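Local structure of possible sortase-like protein (Corynebacterium diphtheriae, 5UUS) at residues S172-E176 with T177-E181; N221-A224 with A225-E228. The protein is probably a cysteine transpeptidase of the class E sortase family, a membrane-anchored enzyme expected to cleave sorting signals and join the released proteins to amino groups. All coordinates share one frame; numbering follows the deposited sequence.

Contact 1 of 2, residues S172-E176 with T177-E181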
ATOM      1  N   SER A 172      -6.094  -1.969  10.362  1.00 40.93           N
ATOM      2  CA  SER A 172      -5.394  -2.660  11.460  1.00 42.99           C
ATOM      3  C   SER A 172      -4.174  -3.423  10.978  1.00 40.77           C
ATOM      4  O   SER A 172      -4.136  -3.861   9.822  1.00 34.49           O
ATOM      5  CB  SER A 172      -6.333  -3.630  12.174  1.00 45.71           C
ATOM      6  OG  SER A 172      -7.265  -2.905  12.949  1.00 48.08           O
ATOM      7  N   ALA A 173      -3.190  -3.590  11.869  1.00 42.10           N
ATOM      8  CA  ALA A 173      -1.897  -4.203  11.519  1.00 38.73           C
ATOM      9  C   ALA A 173      -2.102  -5.523  10.771  1.00 39.05           C
ATOM     10  O   ALA A 173      -1.470  -5.791   9.767  1.00 41.55           O
ATOM     11  CB  ALA A 173      -1.072  -4.420  12.773  1.00 37.45           C
ATOM     12  N   LEU A 174      -3.032  -6.330  11.274  1.00 40.36           N
ATOM     13  CA  LEU A 174      -3.515  -7.488  10.548  1.00 36.07           C
ATOM     14  C   LEU A 174      -4.927  -7.135  10.076  1.00 39.52           C
ATOM     15  O   LEU A 174      -5.845  -7.043  10.904  1.00 38.88           O
ATOM     16  CB  LEU A 174      -3.514  -8.732  11.441  1.00 41.83           C
ATOM     17  CG  LEU A 174      -4.072 -10.007  10.804  1.00 46.50           C
ATOM     18  CD1 LEU A 174      -3.194 -10.411   9.626  1.00 46.99           C
ATOM     19  CD2 LEU A 174      -4.161 -11.136  11.834  1.00 47.64           C
ATOM     20  N   PRO A 175      -5.102  -6.907   8.757  1.00 40.42           N
ATOM     21  CA  PRO A 175      -6.357  -6.273   8.291  1.00 41.44           C
ATOM     22  C   PRO A 175      -7.621  -7.081   8.593  1.00 41.40           C
ATOM     23  O   PRO A 175      -7.584  -8.315   8.613  1.00 38.88           O
ATOM     24  CB  PRO A 175      -6.164  -6.121   6.774  1.00 43.61           C
ATOM     25  CG  PRO A 175      -4.890  -6.822   6.422  1.00 45.89           C
ATOM     26  CD  PRO A 175      -4.101  -7.061   7.689  1.00 40.82           C
ATOM     27  N   GLU A 176      -8.708  -6.357   8.862  1.00 39.47           N
ATOM     28  CA  GLU A 176     -10.022  -6.930   9.199  1.00 43.02           C
ATOM     29  C   GLU A 176      -9.983  -7.922  10.360  1.00 38.00           C
ATOM     30  O   GLU A 176     -10.680  -8.944  10.351  1.00 39.59           O
ATOM     31  CB  GLU A 176     -10.636  -7.584   7.961  1.00 35.64           C
ATOM     32  CG  GLU A 176     -10.959  -6.540   6.878  1.00 41.60           C
ATOM     33  CD  GLU A 176      -9.849  -6.405   5.862  1.00 41.50           C
ATOM     34  OE1 GLU A 176      -9.336  -7.451   5.378  1.00 40.55           O
ATOM     35  OE2 GLU A 176      -9.475  -5.253   5.547  1.00 40.67           O
ATOM     36  N   THR A 177      -9.137  -7.622  11.341  1.00 38.33           N
ATOM     37  CA  THR A 177      -9.079  -8.353  12.608  1.00 39.30           C
ATOM     38  C   THR A 177      -8.995  -7.367  13.747  1.00 43.79           C
ATOM     39  O   THR A 177      -8.843  -6.175  13.526  1.00 44.33           O
ATOM     40  CB  THR A 177      -7.831  -9.273  12.729  1.00 40.81           C
ATOM     41  OG1 THR A 177      -6.655  -8.467  12.979  1.00 40.08           O
ATOM     42  CG2 THR A 177      -7.653 -10.092  11.463  1.00 43.31           C
ATOM     43  N   ASP A 178      -9.003  -7.888  14.969  1.00 46.15           N
ATOM     44  CA  ASP A 178      -8.842  -7.065  16.166  1.00 49.35           C
ATOM     45  C   ASP A 178      -7.370  -6.952  16.632  1.00 53.79           C
ATOM     46  O   ASP A 178      -7.103  -6.553  17.774  1.00 55.24           O
ATOM     47  CB  ASP A 178      -9.697  -7.640  17.308  1.00 57.17           C
ATOM     48  CG  ASP A 178      -9.307  -9.089  17.679  1.00 67.76           C
ATOM     49  OD1 ASP A 178      -8.541  -9.737  16.928  1.00 70.39           O
ATOM     50  OD2 ASP A 178      -9.782  -9.594  18.726  1.00 69.71           O
ATOM     51  N   VAL A 179      -6.424  -7.317  15.768  1.00 47.76           N
ATOM     52  CA  VAL A 179      -4.998  -7.200  16.105  1.00 48.41           C
ATOM     53  C   VAL A 179      -4.447  -5.868  15.642  1.00 57.31           C
ATOM     54  O   VAL A 179      -4.239  -5.678  14.447  1.00 59.20           O
ATOM     55  CB  VAL A 179      -4.162  -8.319  15.467  1.00 45.96           C
ATOM     56  CG1 VAL A 179      -2.729  -8.245  15.959  1.00 53.13           C
ATOM     57  CG2 VAL A 179      -4.736  -9.671  15.828  1.00 51.31           C
ATOM     58  N   ILE A 180      -4.208  -4.953  16.578  1.00 60.62           N
ATOM     59  CA  ILE A 180      -3.808  -3.585  16.244  1.00 66.88           C
ATOM     60  C   ILE A 180      -2.300  -3.358  16.277  1.00 68.68           C
ATOM     61  O   ILE A 180      -1.768  -2.594  15.471  1.00 77.47           O
ATOM     62  CB  ILE A 180      -4.474  -2.566  17.192  1.00 70.00           C
ATOM     63  CG1 ILE A 180      -4.306  -3.014  18.652  1.00 69.06           C
ATOM     64  CG2 ILE A 180      -5.936  -2.363  16.793  1.00 68.89           C
ATOM     65  CD1 ILE A 180      -5.602  -3.075  19.439  1.00 68.43           C
ATOM     66  N   GLU A 181      -1.616  -4.020  17.203  1.00 61.59           N
ATOM     67  CA  GLU A 181      -0.165  -3.896  17.308  1.00 67.73           C
ATOM     68  C   GLU A 181       0.530  -4.725  16.243  1.00 58.55           C
ATOM     69  O   GLU A 181       0.167  -5.877  16.018  1.00 58.58           O
ATOM     70  CB  GLU A 181       0.325  -4.342  18.692  1.00 81.30           C
ATOM     71  CG  GLU A 181      -0.282  -3.579  19.847  1.00 94.74           C
ATOM     72  CD  GLU A 181       0.193  -2.145  19.893  1.00105.15           C
ATOM     73  OE1 GLU A 181       1.339  -1.883  19.456  1.00108.19           O
ATOM     74  OE2 GLU A 181      -0.583  -1.281  20.359  1.00108.05           O
TER
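Thr177 folds its hydroxyl back onto the carbonyl of Leu174, OG1 donating to O at 2.6 Å with a C=O...OG1 angle of 135° and the donor tilted 30° from the carbonyl plane. The same oxygen then accepts from the backbone N of Val179, 3.0 Å from OG1, which makes an ST turn. Two bonds therefore grip OG1, one given and one received. With chi1 at 75° OG1 sits between the backbone N and the carbonyl carbon, from where it reaches both partners. The Leu174 side chain crosses that of Thr177 at about a right angle, its CG 3.6 Å from the methyl CG2. Nearer the backbone, Leu174 CB meets Val179 CB at 4.1 Å.

Behind these side chains lies a type II beta turn, Leu174 to Thr177, whose own closing bond from Thr177 N to Leu174 O is weak at 3.4 Å. The hydroxyl thus supplies the shorter link to that carbonyl. A second weak bond, almost straight, runs from Leu174 N to Val179 O, and beyond it the Ala173 methyl packs on Ile180 O at 3.3 Å.

His156 NE2 hydrogen-bonds to Pro175 O within the turn, and its side chain touches Thr177. Glu176 reaches His208 of strand 204-216 and Ser172 O takes Asn84 of strand 83-88; the loop that connects strand 160-163 to strand 188-193 is thereby held to both.

Contact 2 of 2, residues N221-A224 with A225-E228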
ATOM      1  N   ASN A 221      19.965   1.485  -7.847  1.00 83.83           N
ATOM      2  CA  ASN A 221      19.046   0.349  -7.938  0.54 82.50           C
ATOM      3  C   ASN A 221      17.619   0.660  -7.463  1.00 77.42           C
ATOM      4  O   ASN A 221      17.325   0.636  -6.279  1.00 83.41           O
ATOM      5  CB  ASN A 221      19.596  -0.848  -7.144  0.54 81.73           C
ATOM      6  CG  ASN A 221      20.789  -1.522  -7.826  0.54 85.12           C
ATOM      7  OD1 ASN A 221      20.916  -1.503  -9.053  0.54 88.33           O
ATOM      8  ND2 ASN A 221      21.660  -2.129  -7.028  0.54 81.54           N
ATOM      9  N   LYS A 222      16.737   0.946  -8.413  1.00 68.35           N
ATOM     10  CA  LYS A 222      15.311   1.081  -8.126  1.00 58.25           C
ATOM     11  C   LYS A 222      14.691  -0.252  -8.555  1.00 53.37           C
ATOM     12  O   LYS A 222      15.301  -0.968  -9.338  1.00 52.39           O
ATOM     13  CB  LYS A 222      14.705   2.285  -8.858  1.00 61.56           C
ATOM     14  CG  LYS A 222      15.076   2.375 -10.336  1.00 73.61           C
ATOM     15  CD  LYS A 222      14.331   3.509 -11.051  1.00 81.21           C
ATOM     16  CE  LYS A 222      14.825   4.890 -10.621  1.00 84.70           C
ATOM     17  NZ  LYS A 222      16.196   5.201 -11.138  1.00 88.57           N
ATOM     18  N   PRO A 223      13.507  -0.613  -8.020  1.00 46.34           N
ATOM     19  CA  PRO A 223      12.941  -1.942  -8.303  1.00 46.71           C
ATOM     20  C   PRO A 223      12.638  -2.183  -9.772  1.00 49.68           C
ATOM     21  O   PRO A 223      12.146  -1.298 -10.470  1.00 51.58           O
ATOM     22  CB  PRO A 223      11.623  -1.951  -7.518  1.00 49.30           C
ATOM     23  CG  PRO A 223      11.785  -0.868  -6.494  1.00 52.06           C
ATOM     24  CD  PRO A 223      12.632   0.178  -7.145  1.00 47.62           C
ATOM     25  N   ALA A 224      12.904  -3.406 -10.212  1.00 50.98           N
ATOM     26  CA  ALA A 224      12.570  -3.844 -11.555  1.00 53.85           C
ATOM     27  C   ALA A 224      11.076  -3.723 -11.814  1.00 55.36           C
ATOM     28  O   ALA A 224      10.641  -3.642 -12.965  1.00 60.46           O
ATOM     29  CB  ALA A 224      13.013  -5.268 -11.759  1.00 55.06           C
ATOM     30  N   ALA A 225      10.288  -3.710 -10.743  1.00 51.56           N
ATOM     31  CA  ALA A 225       8.840  -3.687 -10.891  1.00 56.70           C
ATOM     32  C   ALA A 225       8.384  -2.425 -11.623  1.00 57.63           C
ATOM     33  O   ALA A 225       7.342  -2.423 -12.277  1.00 57.73           O
ATOM     34  CB  ALA A 225       8.157  -3.801  -9.531  1.00 53.76           C
ATOM     35  N   LEU A 226       9.180  -1.363 -11.528  1.00 54.66           N
ATOM     36  CA  LEU A 226       8.862  -0.092 -12.187  1.00 56.38           C
ATOM     37  C   LEU A 226       8.765  -0.211 -13.714  1.00 61.20           C
ATOM     38  O   LEU A 226       8.087   0.587 -14.359  1.00 61.61           O
ATOM     39  CB  LEU A 226       9.912   0.968 -11.800  1.00 54.31           C
ATOM     40  CG  LEU A 226       9.736   1.525 -10.384  1.00 51.96           C
ATOM     41  CD1 LEU A 226      10.897   2.422  -9.967  1.00 50.20           C
ATOM     42  CD2 LEU A 226       8.434   2.306 -10.295  1.00 49.94           C
ATOM     43  N   GLU A 227       9.428  -1.220 -14.281  1.00 68.50           N
ATOM     44  CA  GLU A 227       9.478  -1.421 -15.736  1.00 75.84           C
ATOM     45  C   GLU A 227       8.328  -2.259 -16.279  1.00 77.49           C
ATOM     46  O   GLU A 227       8.273  -2.540 -17.474  1.00 79.56           O
ATOM     47  CB  GLU A 227      10.794  -2.091 -16.130  1.00 83.52           C
ATOM     48  CG  GLU A 227      11.990  -1.634 -15.320  1.00 89.35           C
ATOM     49  CD  GLU A 227      12.223  -0.140 -15.420  1.00 96.69           C
ATOM     50  OE1 GLU A 227      11.851   0.447 -16.465  1.00 97.12           O
ATOM     51  OE2 GLU A 227      12.778   0.442 -14.452  1.00100.10           O
ATOM     52  N   GLU A 228       7.420  -2.662 -15.394  1.00 75.59           N
ATOM     53  CA  GLU A 228       6.264  -3.481 -15.768  1.00 79.13           C
ATOM     54  C   GLU A 228       5.112  -2.692 -16.425  1.00 81.52           C
ATOM     55  O   GLU A 228       5.169  -1.465 -16.570  1.00 86.44           O
ATOM     56  CB  GLU A 228       5.729  -4.214 -14.532  1.00 69.80           C
ATOM     57  CG  GLU A 228       6.690  -5.214 -13.969  1.00 67.12           C
ATOM     58  CD  GLU A 228       6.199  -5.836 -12.686  1.00 65.46           C
ATOM     59  OE1 GLU A 228       5.022  -5.600 -12.310  1.00 65.10           O
ATOM     60  OE2 GLU A 228       7.001  -6.554 -12.045  1.00 66.47           O
TER
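Leu226 turns back over Lys222 and Pro223, and this apolar contact is made almost wholly by one methyl, CD1. That methyl lies 3.8 Å from Lys222 CD, where the two side chains cross at about a right angle, and 4.0 Å from CD of the Pro223 ring, which it meets at a slant. Lys222 takes part through its aliphatic portion: a chi1 of 48° sets CG between the backbone N and the carbonyl carbon, which brings CB, CG and CD across the leucine methyl, and bends further out carry the ammonium away from it. Pro223 CB and Ala225 CB add a looser apolar approach.

Backbone hydrogen bonds give the segment its shape. Leu226 N donates to Pro223 O at 3.1 Å, and Glu227 N donates to Ala224 O at 3.0 Å; each donor stands above the carbonyl plane, about 50° out of it. Glu228 N continues the series by bonding Ala225 O at 3.1 Å. The leucine CB rests 3.4 Å from Pro223 O, and Glu227 lays its CG at the same distance from Ala224 O, so both carbonyls have a side chain beside them as well as an N-H.

Charge plays a lesser part within the segment. Lys222 NZ and Glu227 OE2 remain 6.7 Å apart, too far for a salt bridge, whereas Glu228 forms one with Arg122 of strand 117-123.

Pro223 is buried against Trp118, Val120 and Val111, and Leu226 also touches Val111. Three successive N-H groups, each bonded to the carbonyl three residues earlier, mark a short 3-10 helix, here near the C terminus and packed across strands 109-114 and 117-123 of the sortase beta-barrel.

In the fold
From the N terminus, the chain first builds most of the barrel strands, including 83-88, 109-114 and 117-123, before it reaches either contact. Contact 1 closes a turn within the long loop from strand 160-163 to strand 188-193, and through its surroundings joins that loop to strands 83-88 and 204-216. The chain then runs through strands 188-193 and 204-216 and, past the latter, coils into contact 2, which fastens the C-terminal tail to strands 109-114 and 117-123. The two follow in series, neither nested nor crossed. They lie on opposite sides of the chain's centre; the centres of contact 1 and contact 2 are about 30 Å apart, and no atoms touch.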